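Local atomic coordinates of beta subunit of photoactivated adenylyl cyclase (Beggiatoa sp. PS, PDB entry 5M27), a protein that probably makes cyclic AMP from ATP under blue light, coupling a flavin-binding BLUF photoreceptor domain to a class III adenylyl cyclase domain. Residues Ile156-Ile161 / Cys205-Phe210; Val42-Gln47 / Ile99-Asn104. All coordinates share one frame; numbering follows the deposited sequence.

Contact 1 (Ile156-Ile161 / Cys205-Phe210); sequences IFFSDI and CVMASF. With CA (calcium ion), chain L.
Phe157 and Ser159 pair with Ala208 and Val206 as neighbouring antiparallel strands in the central sheet of the class III cyclase domain, and Asp160 carries the first strand to a metal site. Four backbone hydrogen bonds hold the strands together. The straightest runs from Phe157 N to Ala208 O (2.8 Å, 174° at the hydrogen), its donor standing above the carbonyl plane; Ser159 N and Val206 N approach their acceptors in plane.

Apolar contacts form on both faces. On that of Ile156, Phe158 and Met207, the Met207 side chain, extended and with CG anti to the backbone N (chi1 -177°), passes over one face of the Phe158 ring, CG lying 4.0 Å from the centroid in a CH-pi contact. Met207 SD sits obliquely at 4.8 Å from that centroid, a Met-aromatic contact suited to a flexible, polarisable thioether. Replacing Phe158 with alanine would probably leave Met207 without its aromatic partner and open a gap beneath helix 274-285. On the other face, the small Ala208 lets Phe157 lie close, CB to CB 4.0 Å, while Phe210 turns its CE1 edge to Phe157 CB.

Ser159 OG, also on the Phe157 face, hydrogen-bonds Tyr183 OH of helix 173-193. At the strand end Asp160 OD1 makes a salt bridge with Arg287. Asp204 joins Ile161 O and a water around the calcium, which Asp160 OD2 binds at 2.6 Å.

Contact 2 (Val42-Gln47 / Ile99-Asn104); sequences VLLYLQ and INLNEN
Tyr45 lays its ring against the carboxamide of Asn100, the two planes 29° apart and stacked. With CG between the backbone N and the carbonyl carbon (chi1 54°), the ring swings back over the neighbouring strand, and Asn100 CA comes over the same face as a CH-pi donor, 4.1 Å from the centroid. The amide is thin and flat enough to follow the ring: Asn100 OD1 lies 3.2 Å from Tyr45 CE2. That oxygen also receives Asn102 ND2 at 3.0 Å, a bond that helps fix how the Asn100 amide is turned.

Leu44 lies alongside Ile99, pointing the same way. Its CD2 presses tightly on Ile99 CB at 3.4 Å, while the other branch, CD1, crosses to Leu101 CD1 at 3.6 Å; branched aliphatic chains suit this face, where Leu115 and Ile112 of the second subunit pack on Leu44 and Leu101. Strands 40-46 and 97-100 run parallel as neighbours in the ferredoxin-like sheet of the BLUF domain, and the backbone bonds here are Ile99 N to Leu43 O, Tyr45 N to Ile99 O and Leu101 N to Tyr45 O. On the first strand Leu43 turns the other way, to the flavin.

Beyond the strands, Asn102 takes over. Its CG is anti to the carbonyl carbon, which brings the amide back to the end of strand 40-46, its side chain crossing that of Tyr45 at about a right angle. Asn102 OD1 uses an in-plane lone pair to accept Gln47 N at 2.9 Å, almost straight at 173°.

Contact 1 and contact 2 sit in the two functional halves of one chain, 43 Å apart between centres and about 32 Å between nearest atoms, with the centre of the chain between them. Contact 2 is completed earlier in the sequence, and helices 110-128 and 132-139 lie between it and contact 1. At 42-47/99-104 the Leu43 side chain comes about 4 Å from the bound flavin mononucleotide, whereas at 156-161/205-210 strand 150-161 ends, and strand 205-211 begins just after Asp204, at the calcium, probably in the position of a catalytic metal, as in related cyclases. Helix 110-128, which follows contact 2 in the chain, packs on Leu46, consistent with a role in coupling the domains.

Contact 1 (Ile156-Ile161 / Cys205-Phe210)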
loop_
_atom_site.group_PDB
_atom_site.type_symbol
_atom_site.label_atom_id
_atom_site.label_comp_id
_atom_site.label_asym_id
_atom_site.label_seq_id
_atom_site.Cartn_x
_atom_site.Cartn_y
_atom_site.Cartn_z
ATOM N N ILE B 156 -0.792 -18.141 8.109
ATOM C CA ILE B 156 0.009 -16.920 8.089
ATOM C C ILE B 156 1.493 -17.291 8.117
ATOM O O ILE B 156 1.915 -18.149 8.902
ATOM C CB ILE B 156 -0.367 -15.992 9.252
ATOM C CG1 ILE B 156 -1.885 -15.720 9.214
ATOM C CG2 ILE B 156 0.480 -14.682 9.205
ATOM C CD1 ILE B 156 -2.365 -15.115 7.883
ATOM N N PHE B 157 2.270 -16.640 7.261
ATOM C CA PHE B 157 3.718 -16.841 7.135
ATOM C C PHE B 157 4.392 -15.554 7.568
ATOM O O PHE B 157 4.013 -14.468 7.099
ATOM C CB PHE B 157 4.073 -17.188 5.683
ATOM C CG PHE B 157 5.569 -17.181 5.340
ATOM C CD1 PHE B 157 6.271 -15.984 5.155
ATOM C CD2 PHE B 157 6.219 -18.376 5.036
ATOM C CE1 PHE B 157 7.619 -15.989 4.811
ATOM C CE2 PHE B 157 7.602 -18.386 4.666
ATOM C CZ PHE B 157 8.283 -17.195 4.558
ATOM N N PHE B 158 5.371 -15.674 8.472
ATOM C CA PHE B 158 6.241 -14.566 8.858
ATOM C C PHE B 158 7.693 -15.024 8.803
ATOM O O PHE B 158 8.035 -16.073 9.362
ATOM C CB PHE B 158 5.940 -14.065 10.272
ATOM C CG PHE B 158 5.109 -12.834 10.306
ATOM C CD1 PHE B 158 5.644 -11.631 9.946
ATOM C CD2 PHE B 158 3.781 -12.884 10.715
ATOM C CE1 PHE B 158 4.879 -10.486 9.961
ATOM C CE2 PHE B 158 3.007 -11.737 10.748
ATOM C CZ PHE B 158 3.565 -10.538 10.369
ATOM N N SER B 159 8.546 -14.227 8.168
ATOM C CA SER B 159 9.983 -14.478 8.167
ATOM C C SER B 159 10.722 -13.156 8.296
ATOM O O SER B 159 10.209 -12.099 7.899
ATOM C CB SER B 159 10.460 -15.218 6.895
ATOM O OG SER B 159 10.465 -14.393 5.742
ATOM N N ASP B 160 11.925 -13.206 8.869
ATOM C CA ASP B 160 12.743 -12.001 8.881
ATOM C C ASP B 160 14.212 -12.384 9.004
ATOM O O ASP B 160 14.568 -13.539 9.248
ATOM C CB ASP B 160 12.297 -11.020 9.983
ATOM C CG ASP B 160 12.974 -11.251 11.313
ATOM O OD1 ASP B 160 13.233 -12.411 11.654
ATOM O OD2 ASP B 160 13.227 -10.267 12.046
ATOM N N ILE B 161 15.058 -11.381 8.845
ATOM C CA ILE B 161 16.494 -11.597 8.723
ATOM C C ILE B 161 17.099 -11.710 10.117
ATOM O O ILE B 161 16.788 -10.905 10.998
ATOM C CB ILE B 161 17.126 -10.454 7.918
ATOM C CG1 ILE B 161 16.543 -10.466 6.491
ATOM C CG2 ILE B 161 18.654 -10.562 7.916
ATOM C CD1 ILE B 161 17.000 -9.284 5.622
ATOM N N CYS B 205 10.800 -7.709 7.759
ATOM C CA CYS B 205 9.938 -8.885 7.870
ATOM C C CYS B 205 9.064 -9.063 6.632
ATOM O O CYS B 205 8.571 -8.093 6.045
ATOM C CB CYS B 205 9.043 -8.805 9.115
ATOM S SG CYS B 205 9.980 -8.661 10.698
ATOM N N VAL B 206 8.860 -10.317 6.251
ATOM C CA VAL B 206 7.989 -10.669 5.137
ATOM C C VAL B 206 6.757 -11.340 5.744
ATOM O O VAL B 206 6.880 -12.333 6.478
ATOM C CB VAL B 206 8.696 -11.589 4.127
ATOM C CG1 VAL B 206 7.775 -11.931 2.939
ATOM C CG2 VAL B 206 10.001 -10.968 3.633
ATOM N N MET B 207 5.583 -10.769 5.486
ATOM C CA MET B 207 4.306 -11.336 5.913
ATOM C C MET B 207 3.595 -11.880 4.686
ATOM O O MET B 207 3.542 -11.206 3.662
ATOM C CB MET B 207 3.436 -10.286 6.608
ATOM C CG MET B 207 2.121 -10.798 7.152
ATOM S SD MET B 207 1.035 -9.443 7.715
ATOM C CE MET B 207 -0.464 -10.328 8.114
ATOM N N ALA B 208 3.052 -13.092 4.795
ATOM C CA ALA B 208 2.391 -13.736 3.673
ATOM C C ALA B 208 1.286 -14.638 4.207
ATOM O O ALA B 208 1.137 -14.831 5.419
ATOM C CB ALA B 208 3.391 -14.531 2.819
ATOM N N SER B 209 0.524 -15.214 3.286
ATOM C CA SER B 209 -0.561 -16.096 3.686
ATOM C C SER B 209 -0.715 -17.210 2.667
ATOM O O SER B 209 -0.461 -17.020 1.471
ATOM C CB SER B 209 -1.884 -15.329 3.854
ATOM O OG SER B 209 -2.515 -15.062 2.594
ATOM N N PHE B 210 -1.120 -18.381 3.159
ATOM C CA PHE B 210 -1.526 -19.498 2.324
ATOM C C PHE B 210 -2.942 -19.907 2.702
ATOM O O PHE B 210 -3.455 -19.521 3.758
ATOM C CB PHE B 210 -0.567 -20.685 2.465
ATOM C CG PHE B 210 0.862 -20.382 2.034
ATOM C CD1 PHE B 210 1.715 -19.691 2.866
ATOM C CD2 PHE B 210 1.344 -20.833 0.812
ATOM C CE1 PHE B 210 3.022 -19.429 2.484
ATOM C CE2 PHE B 210 2.668 -20.595 0.424
ATOM C CZ PHE B 210 3.499 -19.888 1.255
HETATM CA CA CA L . 15.474 -9.031 12.219
HETATM O O HOH W 1 14.591 -6.540 12.358
#

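Contact 2 (Val42-Gln47 / Ile99-Asn104)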
loop_
_atom_site.group_PDB
_atom_site.type_symbol
_atom_site.label_atom_id
_atom_site.label_comp_id
_atom_site.label_asym_id
_atom_site.label_seq_id
_atom_site.Cartn_x
_atom_site.Cartn_y
_atom_site.Cartn_z
ATOM N N VAL B 42 -13.342 -0.895 -29.017
ATOM C CA VAL B 42 -12.304 -0.009 -29.535
ATOM C C VAL B 42 -10.967 -0.407 -28.929
ATOM O O VAL B 42 -10.875 -0.669 -27.725
ATOM C CB VAL B 42 -12.593 1.470 -29.210
ATOM C CG1 VAL B 42 -11.613 2.370 -29.943
ATOM C CG2 VAL B 42 -14.008 1.852 -29.572
ATOM N N LEU B 43 -9.927 -0.435 -29.761
ATOM C CA LEU B 43 -8.547 -0.560 -29.310
ATOM C C LEU B 43 -7.799 0.721 -29.668
ATOM O O LEU B 43 -7.755 1.103 -30.837
ATOM C CB LEU B 43 -7.878 -1.782 -29.944
ATOM C CG LEU B 43 -6.391 -1.997 -29.664
ATOM C CD1 LEU B 43 -6.165 -2.434 -28.210
ATOM C CD2 LEU B 43 -5.820 -3.015 -30.635
ATOM N N LEU B 44 -7.253 1.404 -28.663
ATOM C CA LEU B 44 -6.387 2.554 -28.885
ATOM C C LEU B 44 -4.964 2.171 -28.528
ATOM O O LEU B 44 -4.733 1.246 -27.739
ATOM C CB LEU B 44 -6.779 3.774 -28.038
ATOM C CG LEU B 44 -8.192 4.339 -27.884
ATOM C CD1 LEU B 44 -8.137 5.822 -27.533
ATOM C CD2 LEU B 44 -8.926 4.191 -29.138
ATOM N N TYR B 45 -3.999 2.896 -29.082
ATOM C CA TYR B 45 -2.657 2.786 -28.530
ATOM C C TYR B 45 -1.957 4.137 -28.539
ATOM O O TYR B 45 -2.233 5.014 -29.363
ATOM C CB TYR B 45 -1.805 1.693 -29.220
ATOM C CG TYR B 45 -1.636 1.723 -30.723
ATOM C CD1 TYR B 45 -2.665 1.320 -31.575
ATOM C CD2 TYR B 45 -0.405 2.064 -31.291
ATOM C CE1 TYR B 45 -2.492 1.308 -32.949
ATOM C CE2 TYR B 45 -0.222 2.053 -32.668
ATOM C CZ TYR B 45 -1.269 1.676 -33.492
ATOM O OH TYR B 45 -1.093 1.672 -34.868
ATOM N N LEU B 46 -1.070 4.304 -27.563
ATOM C CA LEU B 46 -0.457 5.592 -27.274
ATOM C C LEU B 46 0.800 5.384 -26.442
ATOM O O LEU B 46 0.735 4.834 -25.336
ATOM C CB LEU B 46 -1.449 6.509 -26.545
ATOM C CG LEU B 46 -0.957 7.891 -26.101
ATOM C CD1 LEU B 46 -0.408 8.699 -27.283
ATOM C CD2 LEU B 46 -2.074 8.648 -25.405
ATOM N N GLN B 47 1.941 5.803 -26.985
ATOM C CA GLN B 47 3.229 5.751 -26.294
ATOM C C GLN B 47 3.454 4.400 -25.625
ATOM O O GLN B 47 3.775 4.315 -24.441
ATOM C CB GLN B 47 3.347 6.879 -25.271
ATOM C CG GLN B 47 3.885 8.152 -25.868
ATOM C CD GLN B 47 3.644 9.348 -24.981
ATOM O OE1 GLN B 47 4.155 9.414 -23.858
ATOM N NE2 GLN B 47 2.847 10.299 -25.467
ATOM N N ILE B 99 -7.410 2.597 -33.149
ATOM C CA ILE B 99 -7.126 4.025 -33.214
ATOM C C ILE B 99 -5.689 4.235 -32.764
ATOM O O ILE B 99 -5.347 3.953 -31.608
ATOM C CB ILE B 99 -8.089 4.844 -32.338
ATOM C CG1 ILE B 99 -9.537 4.649 -32.798
ATOM C CG2 ILE B 99 -7.706 6.320 -32.337
ATOM C CD1 ILE B 99 -10.550 5.409 -31.971
ATOM N N ASN B 100 -4.850 4.725 -33.666
ATOM C CA ASN B 100 -3.459 5.006 -33.336
ATOM C C ASN B 100 -3.384 6.453 -32.869
ATOM O O ASN B 100 -3.307 7.379 -33.685
ATOM C CB ASN B 100 -2.560 4.747 -34.533
ATOM C CG ASN B 100 -1.106 4.794 -34.175
ATOM O OD1 ASN B 100 -0.734 5.204 -33.067
ATOM N ND2 ASN B 100 -0.261 4.343 -35.098
ATOM N N LEU B 101 -3.402 6.656 -31.548
ATOM C CA LEU B 101 -3.381 8.017 -31.021
ATOM C C LEU B 101 -2.035 8.697 -31.206
ATOM O O LEU B 101 -1.978 9.932 -31.200
ATOM C CB LEU B 101 -3.759 8.042 -29.542
ATOM C CG LEU B 101 -5.252 8.130 -29.252
ATOM C CD1 LEU B 101 -5.442 8.191 -27.748
ATOM C CD2 LEU B 101 -5.893 9.350 -29.940
ATOM N N ASN B 102 -0.959 7.930 -31.367
ATOM C CA ASN B 102 0.312 8.535 -31.745
ATOM C C ASN B 102 0.194 9.297 -33.059
ATOM O O ASN B 102 0.931 10.264 -33.281
ATOM C CB ASN B 102 1.396 7.467 -31.870
ATOM C CG ASN B 102 1.525 6.610 -30.632
ATOM O OD1 ASN B 102 1.908 7.085 -29.565
ATOM N ND2 ASN B 102 1.215 5.333 -30.772
ATOM N N GLU B 103 -0.724 8.884 -33.938
ATOM C CA GLU B 103 -0.850 9.490 -35.260
ATOM C C GLU B 103 -1.643 10.785 -35.251
ATOM O O GLU B 103 -1.463 11.609 -36.156
ATOM C CB GLU B 103 -1.518 8.517 -36.240
ATOM C CG GLU B 103 -0.807 7.189 -36.412
ATOM C CD GLU B 103 0.350 7.239 -37.395
ATOM O OE1 GLU B 103 1.197 8.147 -37.286
ATOM O OE2 GLU B 103 0.411 6.352 -38.271
ATOM N N ASN B 104 -2.517 10.982 -34.265
ATOM C CA ASN B 104 -3.394 12.148 -34.246
ATOM C C ASN B 104 -2.622 13.355 -33.732
ATOM O O ASN B 104 -2.239 13.407 -32.559
ATOM C CB ASN B 104 -4.621 11.876 -33.385
ATOM C CG ASN B 104 -5.639 13.001 -33.443
ATOM O OD1 ASN B 104 -5.291 14.177 -33.569
ATOM N ND2 ASN B 104 -6.913 12.638 -33.353
#